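PDB 5AY6: flagellar hook protein FlgE from Caulobacter crescentus CB15, which builds, as its repeating subunit, the flagellar hook, the curved universal joint that links the motor to the filament and passes on its torque. Local coordinates for residues A[3-11]-A[297-305]; A[75-83]-A[93-101]. All blocks are in the same frame, centred on the assembly; numbering follows the deposited sequence.

Overall arrangement
Contact 1 pairs the first strand of the fragment, 6-12, with the last, 298-304, so the two chain ends lie side by side. Contact 2 is a hairpin pairing of strand 76-86 with strand 92-99 and is nested along the chain inside the loop that contact 1 closes. The two share no sheet. Contact 1 is at the edge of a four-stranded mixed sheet, contact 2 at the edge of a five-stranded antiparallel one. Their centres are about 40 Å apart, on opposite sides of the chain's centre, and their nearest atoms about 22 Å apart. The chain builds the third-domain sheet, then a second five-stranded sheet, before 298-304, in the FlaE D2 region, returns beside its start.

Contact 1. Residues A[3-11]-A[297-305]; sequences KTTRVGVNA and SVVQSVNTN
Strands 6-11 and 298-304 run antiparallel, their axes 4.5 Å apart at closest and 167° between their directions, with paired backbone bonds at Gly8-Asn303 and Asn10-Ser301. The register slips by one residue after Asn10. Asn10 O accepts from both Gln300 N, at 2.8 Å, and Ser301 N.

The amide of Asn10 reaches along the face it shares with Ser301 and Asn303. Its CG lies beside the backbone N (chi1 -50°), and ND2 gives one bond to each neighbour. The bond from Asn10 ND2 to Ser301 OG is 2.8 Å long and nearly straight, in the amide plane. The other runs from Asn10 ND2 to Asn303 OD1 at 3.0 Å. There the donor sits above the Asn303 carbonyl plane, and the two amides are turned 66° apart. Asn10 OD1 is taken by Gly289 N, so both ends of this buried amide are used.

Asn305, the last modelled residue, ends the pairing, and its N donates to Arg6 O. Its OD1 accepts from Thr5 N at 2.7 Å and from Arg6 N at 2.9 Å, both on the same face of its plane. Its ND2 gives a weak bond to Lys3 O. On the sheet face opposite Asn10, Val7 CG1 meets Thr304 CG2 at 3.7 Å. Ala11 CB rests against Val298 O and Val299 CA.

The guanidinium end of Arg6 leads off, through NH2, to a salt bridge with Asp282 on strand 277-291, which flanks strand 6-12 on its other side. The slip at Gln300 and Ser301 opposite Asn10 is a classic beta bulge in the edge strand of a mixed sheet.

Contact 2. Residues A[75-83]-A[93-101]; sequences GVIVATGKV and VSSTIDYKG
Thr80 and Asp98 form the one hydrogen-bonded bridge pair here. Thr80 N gives to Asp98 O at 2.9 Å, and Asp98 N returns a bond to Thr80 O from above its carbonyl plane. Toward the turn of the hairpin, a side chain replaces a backbone carbonyl. Lys82 N donates to Thr96 OG1 at 2.8 Å, nearly straight (164°), while Thr96 N gives to Lys82 O. Thr96 OG1 stands between its own backbone N and carbonyl carbon (chi1 66°), which turns it to the facing strand. Gly81 lies opposite Ile97, their CA atoms 4.0 Å apart.

Apolar contact gathers around Ile97. Its CD1 meets Val83 CG1 at 3.6 Å, and its CG2 lies 4.1 Å from Ala79 CB. Lys100 lies across Ile77 at about a right angle. Its backbone N bonds to Val78 O, and its NZ curls back to Ile77 O in a weak bond of 3.1 Å. A water joins Lys100 NZ, weakly, and Ile77 N.

A second set of bonds surrounds these groups. Ser95 OG accepts from Ile97 N, an ST turn at the point where the strand is interrupted. A water donates to both Thr80 O and Thr96 O and so links the two segments. Asp98 OD1 takes Tyr99 N from above the carboxylate plane. Asp98 OD2 is held by Thr106 N and a salt bridge to Arg113, Thr80 OG1 bonds to Asp70 and Val69, and Lys82 NZ forms a salt bridge with Glu66.

The contact belongs to the hairpin of strands 76-86 and 92-99. Strand 64-73 lies on the other side of strand 76-86, with Val69 touching Val83 and Ile97. Ile128 from a loop also packs on those two, and strand 111-113 touches Ala79 and Tyr99.

Contact 1. Residues A[3-11]-A[297-305]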
loop_
_atom_site.group_PDB
_atom_site.type_symbol
_atom_site.label_atom_id
_atom_site.label_comp_id
_atom_site.label_asym_id
_atom_site.label_seq_id
_atom_site.Cartn_x
_atom_site.Cartn_y
_atom_site.Cartn_z
ATOM N N LYS A 3 -5.371 30.747 8.336
ATOM C CA LYS A 3 -4.601 29.515 8.526
ATOM C C LYS A 3 -5.550 28.332 8.689
ATOM O O LYS A 3 -6.407 28.324 9.574
ATOM C CB LYS A 3 -3.677 29.644 9.734
ATOM C CG LYS A 3 -2.715 28.490 9.941
ATOM C CD LYS A 3 -1.906 28.715 11.213
ATOM C CE LYS A 3 -1.059 27.515 11.578
ATOM N NZ LYS A 3 -0.638 27.598 13.006
ATOM N N THR A 4 -5.392 27.334 7.829
ATOM C CA THR A 4 -6.310 26.200 7.791
ATOM C C THR A 4 -6.127 25.263 8.982
ATOM O O THR A 4 -5.016 24.822 9.276
ATOM C CB THR A 4 -6.141 25.396 6.496
ATOM O OG1 THR A 4 -6.283 26.269 5.371
ATOM C CG2 THR A 4 -7.187 24.287 6.416
ATOM N N THR A 5 -7.229 24.951 9.655
ATOM C CA THR A 5 -7.183 24.092 10.829
ATOM C C THR A 5 -8.074 22.860 10.688
ATOM O O THR A 5 -7.942 21.902 11.444
ATOM C CB THR A 5 -7.599 24.863 12.089
ATOM O OG1 THR A 5 -8.910 25.408 11.899
ATOM C CG2 THR A 5 -6.625 26.003 12.359
ATOM N N ARG A 6 -8.995 22.885 9.731
ATOM C CA ARG A 6 -9.889 21.752 9.542
ATOM C C ARG A 6 -10.359 21.640 8.104
ATOM O O ARG A 6 -10.805 22.622 7.512
ATOM C CB ARG A 6 -11.102 21.858 10.472
ATOM C CG ARG A 6 -12.068 20.692 10.345
ATOM C CD ARG A 6 -13.164 20.742 11.403
ATOM N NE ARG A 6 -14.104 19.635 11.251
ATOM C CZ ARG A 6 -14.943 19.224 12.199
ATOM N NH1 ARG A 6 -14.968 19.835 13.375
ATOM N NH2 ARG A 6 -15.765 18.207 11.967
ATOM N N VAL A 7 -10.257 20.438 7.547
ATOM C CA VAL A 7 -10.736 20.184 6.197
ATOM C C VAL A 7 -11.690 19.001 6.182
ATOM O O VAL A 7 -11.511 18.030 6.915
ATOM C CB VAL A 7 -9.576 19.924 5.200
ATOM C CG1 VAL A 7 -8.591 21.085 5.212
ATOM C CG2 VAL A 7 -8.863 18.632 5.523
ATOM N N GLY A 8 -12.730 19.107 5.362
ATOM C CA GLY A 8 -13.665 18.018 5.184
ATOM C C GLY A 8 -13.561 17.520 3.759
ATOM O O GLY A 8 -13.687 18.298 2.812
ATOM N N VAL A 9 -13.308 16.228 3.596
ATOM C CA VAL A 9 -13.213 15.666 2.261
ATOM C C VAL A 9 -14.536 15.049 1.862
ATOM O O VAL A 9 -15.051 14.166 2.545
ATOM C CB VAL A 9 -12.110 14.604 2.151
ATOM C CG1 VAL A 9 -12.210 13.890 0.814
ATOM C CG2 VAL A 9 -10.734 15.243 2.315
ATOM N N ASN A 10 -15.085 15.527 0.755
ATOM C CA ASN A 10 -16.301 14.957 0.195
ATOM C C ASN A 10 -16.011 14.382 -1.179
ATOM O O ASN A 10 -15.908 15.119 -2.160
ATOM C CB ASN A 10 -17.401 16.011 0.120
ATOM C CG ASN A 10 -17.592 16.743 1.431
ATOM O OD1 ASN A 10 -17.680 16.127 2.494
ATOM N ND2 ASN A 10 -17.638 18.069 1.364
ATOM N N ALA A 11 -15.865 13.066 -1.247
ATOM C CA ALA A 11 -15.473 12.421 -2.490
ATOM C C ALA A 11 -15.863 10.952 -2.515
ATOM O O ALA A 11 -16.025 10.318 -1.471
ATOM C CB ALA A 11 -13.975 12.565 -2.703
ATOM N N SER A 297 -15.262 7.755 -9.706
ATOM C CA SER A 297 -14.368 8.349 -8.721
ATOM C C SER A 297 -14.386 9.847 -8.953
ATOM O O SER A 297 -14.082 10.301 -10.053
ATOM C CB SER A 297 -12.940 7.802 -8.843
ATOM O OG SER A 297 -12.839 6.479 -8.344
ATOM N N VAL A 298 -14.747 10.617 -7.933
ATOM C CA VAL A 298 -14.886 12.057 -8.114
ATOM C C VAL A 298 -14.733 12.808 -6.794
ATOM O O VAL A 298 -15.108 12.309 -5.734
ATOM C CB VAL A 298 -16.256 12.406 -8.761
ATOM C CG1 VAL A 298 -17.403 12.007 -7.845
ATOM C CG2 VAL A 298 -16.339 13.884 -9.114
ATOM N N VAL A 299 -14.153 13.999 -6.865
ATOM C CA VAL A 299 -14.144 14.910 -5.731
ATOM C C VAL A 299 -15.370 15.814 -5.816
ATOM O O VAL A 299 -15.479 16.640 -6.720
ATOM C CB VAL A 299 -12.862 15.764 -5.695
ATOM C CG1 VAL A 299 -12.892 16.729 -4.513
ATOM C CG2 VAL A 299 -11.632 14.872 -5.633
ATOM N N GLN A 300 -16.297 15.646 -4.880
ATOM C CA GLN A 300 -17.505 16.462 -4.854
ATOM C C GLN A 300 -17.186 17.860 -4.342
ATOM O O GLN A 300 -17.582 18.855 -4.947
ATOM C CB GLN A 300 -18.576 15.793 -3.994
ATOM C CG GLN A 300 -18.902 14.380 -4.460
ATOM C CD GLN A 300 -19.295 13.456 -3.328
ATOM O OE1 GLN A 300 -19.465 13.886 -2.185
ATOM N NE2 GLN A 300 -19.437 12.172 -3.638
ATOM N N SER A 301 -16.455 17.927 -3.232
ATOM C CA SER A 301 -15.984 19.198 -2.692
ATOM C C SER A 301 -14.985 18.983 -1.562
ATOM O O SER A 301 -14.914 17.904 -0.973
ATOM C CB SER A 301 -17.151 20.044 -2.174
ATOM O OG SER A 301 -17.709 19.475 -1.003
ATOM N N VAL A 302 -14.221 20.028 -1.263
ATOM C CA VAL A 302 -13.349 20.038 -0.099
ATOM C C VAL A 302 -13.677 21.269 0.739
ATOM O O VAL A 302 -13.530 22.400 0.280
ATOM C CB VAL A 302 -11.854 20.038 -0.492
ATOM C CG1 VAL A 302 -10.974 20.033 0.749
ATOM C CG2 VAL A 302 -11.535 18.834 -1.374
ATOM N N ASN A 303 -14.157 21.049 1.958
ATOM C CA ASN A 303 -14.434 22.155 2.863
ATOM C C ASN A 303 -13.184 22.495 3.653
ATOM O O ASN A 303 -12.474 21.600 4.093
ATOM C CB ASN A 303 -15.566 21.818 3.836
ATOM C CG ASN A 303 -16.861 21.455 3.141
ATOM O OD1 ASN A 303 -17.377 20.349 3.308
ATOM N ND2 ASN A 303 -17.409 22.394 2.377
ATOM N N THR A 304 -12.913 23.783 3.826
ATOM C CA THR A 304 -11.856 24.238 4.720
ATOM C C THR A 304 -12.439 25.345 5.593
ATOM O O THR A 304 -13.417 25.989 5.203
ATOM C CB THR A 304 -10.620 24.752 3.946
ATOM O OG1 THR A 304 -11.001 25.873 3.144
ATOM C CG2 THR A 304 -10.049 23.662 3.027
ATOM N N ASN A 305 -11.874 25.553 6.781
ATOM C CA ASN A 305 -12.329 26.635 7.675
ATOM C C ASN A 305 -11.945 28.011 7.133
ATOM O O ASN A 305 -10.977 28.148 6.372
ATOM C CB ASN A 305 -11.746 26.432 9.061
ATOM C CG ASN A 305 -10.237 26.423 9.036
ATOM O OD1 ASN A 305 -9.622 25.461 8.586
ATOM N ND2 ASN A 305 -9.626 27.515 9.487
HETATM O O HOH W 1 -8.583 27.307 4.825
HETATM O O HOH W 2 -17.100 17.646 5.177
#

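Contact 2. Residues A[75-83]-A[93-101]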
loop_
_atom_site.group_PDB
_atom_site.type_symbol
_atom_site.label_atom_id
_atom_site.label_comp_id
_atom_site.label_asym_id
_atom_site.label_seq_id
_atom_site.Cartn_x
_atom_site.Cartn_y
_atom_site.Cartn_z
ATOM N N GLY A 75 -8.992 -18.508 -13.479
ATOM C CA GLY A 75 -9.523 -17.330 -12.820
ATOM C C GLY A 75 -10.044 -17.580 -11.417
ATOM O O GLY A 75 -10.653 -16.698 -10.813
ATOM N N VAL A 76 -9.808 -18.780 -10.896
ATOM C CA VAL A 76 -10.239 -19.126 -9.542
ATOM C C VAL A 76 -9.040 -19.339 -8.618
ATOM O O VAL A 76 -8.120 -20.086 -8.943
ATOM C CB VAL A 76 -11.122 -20.390 -9.539
ATOM C CG1 VAL A 76 -11.371 -20.872 -8.113
ATOM C CG2 VAL A 76 -12.440 -20.114 -10.254
ATOM N N ILE A 77 -9.051 -18.675 -7.468
ATOM C CA ILE A 77 -7.960 -18.810 -6.509
ATOM C C ILE A 77 -7.987 -20.191 -5.860
ATOM O O ILE A 77 -8.945 -20.543 -5.176
ATOM C CB ILE A 77 -8.031 -17.718 -5.424
ATOM C CG1 ILE A 77 -7.912 -16.333 -6.065
ATOM C CG2 ILE A 77 -6.956 -17.927 -4.370
ATOM C CD1 ILE A 77 -8.128 -15.190 -5.100
ATOM N N VAL A 78 -6.944 -20.984 -6.091
ATOM C CA VAL A 78 -6.860 -22.305 -5.473
ATOM C C VAL A 78 -5.934 -22.296 -4.257
ATOM O O VAL A 78 -6.006 -23.182 -3.412
ATOM C CB VAL A 78 -6.370 -23.377 -6.470
ATOM C CG1 VAL A 78 -7.298 -23.442 -7.671
ATOM C CG2 VAL A 78 -4.949 -23.093 -6.911
ATOM N N ALA A 79 -5.065 -21.290 -4.175
ATOM C CA ALA A 79 -4.116 -21.182 -3.071
ATOM C C ALA A 79 -3.681 -19.734 -2.881
ATOM O O ALA A 79 -3.594 -18.972 -3.844
ATOM C CB ALA A 79 -2.906 -22.072 -3.312
ATOM N N THR A 80 -3.400 -19.359 -1.641
ATOM C CA THR A 80 -3.073 -17.972 -1.341
ATOM C C THR A 80 -2.302 -17.858 -0.030
ATOM O O THR A 80 -2.363 -18.750 0.818
ATOM C CB THR A 80 -4.352 -17.104 -1.277
ATOM O OG1 THR A 80 -4.004 -15.718 -1.148
ATOM C CG2 THR A 80 -5.231 -17.517 -0.102
ATOM N N GLY A 81 -1.562 -16.763 0.123
ATOM C CA GLY A 81 -0.856 -16.496 1.364
ATOM C C GLY A 81 0.175 -15.390 1.252
ATOM O O GLY A 81 0.108 -14.545 0.357
ATOM N N LYS A 82 1.134 -15.398 2.173
ATOM C CA LYS A 82 2.207 -14.417 2.166
ATOM C C LYS A 82 3.559 -15.110 2.069
ATOM O O LYS A 82 3.772 -16.159 2.679
ATOM C CB LYS A 82 2.143 -13.539 3.419
ATOM C CG LYS A 82 3.142 -12.397 3.425
ATOM C CD LYS A 82 2.784 -11.343 4.459
ATOM C CE LYS A 82 2.926 -11.869 5.876
ATOM N NZ LYS A 82 2.774 -10.777 6.886
ATOM N N VAL A 83 4.459 -14.535 1.278
ATOM C CA VAL A 83 5.840 -15.002 1.222
ATOM C C VAL A 83 6.766 -13.924 1.766
ATOM O O VAL A 83 6.453 -12.736 1.720
ATOM C CB VAL A 83 6.276 -15.377 -0.209
ATOM C CG1 VAL A 83 5.556 -16.626 -0.667
ATOM C CG2 VAL A 83 6.021 -14.224 -1.172
ATOM N N VAL A 93 12.319 -17.164 2.823
ATOM C CA VAL A 93 12.527 -17.380 4.252
ATOM C C VAL A 93 11.303 -18.033 4.890
ATOM O O VAL A 93 11.431 -18.873 5.781
ATOM C CB VAL A 93 12.857 -16.049 4.973
ATOM C CG1 VAL A 93 12.751 -16.194 6.482
ATOM C CG2 VAL A 93 14.250 -15.581 4.587
ATOM N N SER A 94 10.118 -17.659 4.422
ATOM C CA SER A 94 8.888 -18.257 4.935
ATOM C C SER A 94 7.736 -18.104 3.948
ATOM O O SER A 94 7.688 -17.145 3.171
ATOM C CB SER A 94 8.502 -17.638 6.273
ATOM O OG SER A 94 7.910 -16.366 6.087
ATOM N N SER A 95 6.815 -19.064 3.992
ATOM C CA SER A 95 5.615 -19.054 3.160
ATOM C C SER A 95 4.393 -19.487 3.963
ATOM O O SER A 95 4.453 -20.462 4.713
ATOM C CB SER A 95 5.783 -19.975 1.949
ATOM O OG SER A 95 4.540 -20.164 1.281
ATOM N N THR A 96 3.289 -18.762 3.810
ATOM C CA THR A 96 2.023 -19.179 4.398
ATOM C C THR A 96 1.028 -19.563 3.310
ATOM O O THR A 96 -0.172 -19.666 3.568
ATOM C CB THR A 96 1.395 -18.080 5.275
ATOM O OG1 THR A 96 1.026 -16.960 4.457
ATOM C CG2 THR A 96 2.369 -17.635 6.367
ATOM N N ILE A 97 1.526 -19.763 2.094
ATOM C CA ILE A 97 0.661 -20.158 0.986
ATOM C C ILE A 97 0.052 -21.521 1.268
ATOM O O ILE A 97 0.757 -22.485 1.566
ATOM C CB ILE A 97 1.419 -20.206 -0.358
ATOM C CG1 ILE A 97 2.139 -18.885 -0.621
ATOM C CG2 ILE A 97 0.459 -20.506 -1.505
ATOM C CD1 ILE A 97 2.976 -18.897 -1.894
ATOM N N ASP A 98 -1.270 -21.589 1.182
ATOM C CA ASP A 98 -2.013 -22.807 1.465
ATOM C C ASP A 98 -3.279 -22.761 0.613
ATOM O O ASP A 98 -3.578 -21.720 0.027
ATOM C CB ASP A 98 -2.348 -22.900 2.956
ATOM C CG ASP A 98 -2.583 -24.324 3.423
ATOM O OD1 ASP A 98 -2.643 -25.244 2.579
ATOM O OD2 ASP A 98 -2.707 -24.520 4.651
ATOM N N TYR A 99 -4.019 -23.864 0.533
ATOM C CA TYR A 99 -5.226 -23.876 -0.294
ATOM C C TYR A 99 -6.234 -22.865 0.255
ATOM O O TYR A 99 -6.247 -22.588 1.454
ATOM C CB TYR A 99 -5.827 -25.289 -0.384
ATOM C CG TYR A 99 -6.498 -25.830 0.868
ATOM C CD1 TYR A 99 -7.831 -25.542 1.150
ATOM C CD2 TYR A 99 -5.814 -26.668 1.741
ATOM C CE1 TYR A 99 -8.454 -26.047 2.282
ATOM C CE2 TYR A 99 -6.430 -27.182 2.875
ATOM C CZ TYR A 99 -7.750 -26.868 3.141
ATOM O OH TYR A 99 -8.369 -27.374 4.265
ATOM N N LYS A 100 -7.056 -22.292 -0.622
ATOM C CA LYS A 100 -7.996 -21.251 -0.200
ATOM C C LYS A 100 -9.022 -21.764 0.807
ATOM O O LYS A 100 -9.764 -22.708 0.528
ATOM C CB LYS A 100 -8.730 -20.649 -1.403
ATOM C CG LYS A 100 -9.738 -19.567 -1.012
ATOM C CD LYS A 100 -10.360 -18.903 -2.228
ATOM C CE LYS A 100 -11.141 -19.899 -3.064
ATOM N NZ LYS A 100 -11.673 -19.278 -4.309
ATOM N N GLY A 101 -9.058 -21.126 1.974
ATOM C CA GLY A 101 -10.011 -21.465 3.015
ATOM C C GLY A 101 -9.423 -22.379 4.071
ATOM O O GLY A 101 -10.102 -22.757 5.024
HETATM O O HOH W 3 -11.464 -17.075 -6.415
HETATM O O HOH W 4 -2.902 -18.998 3.687
HETATM O O HOH W 5 5.456 -15.939 5.265
#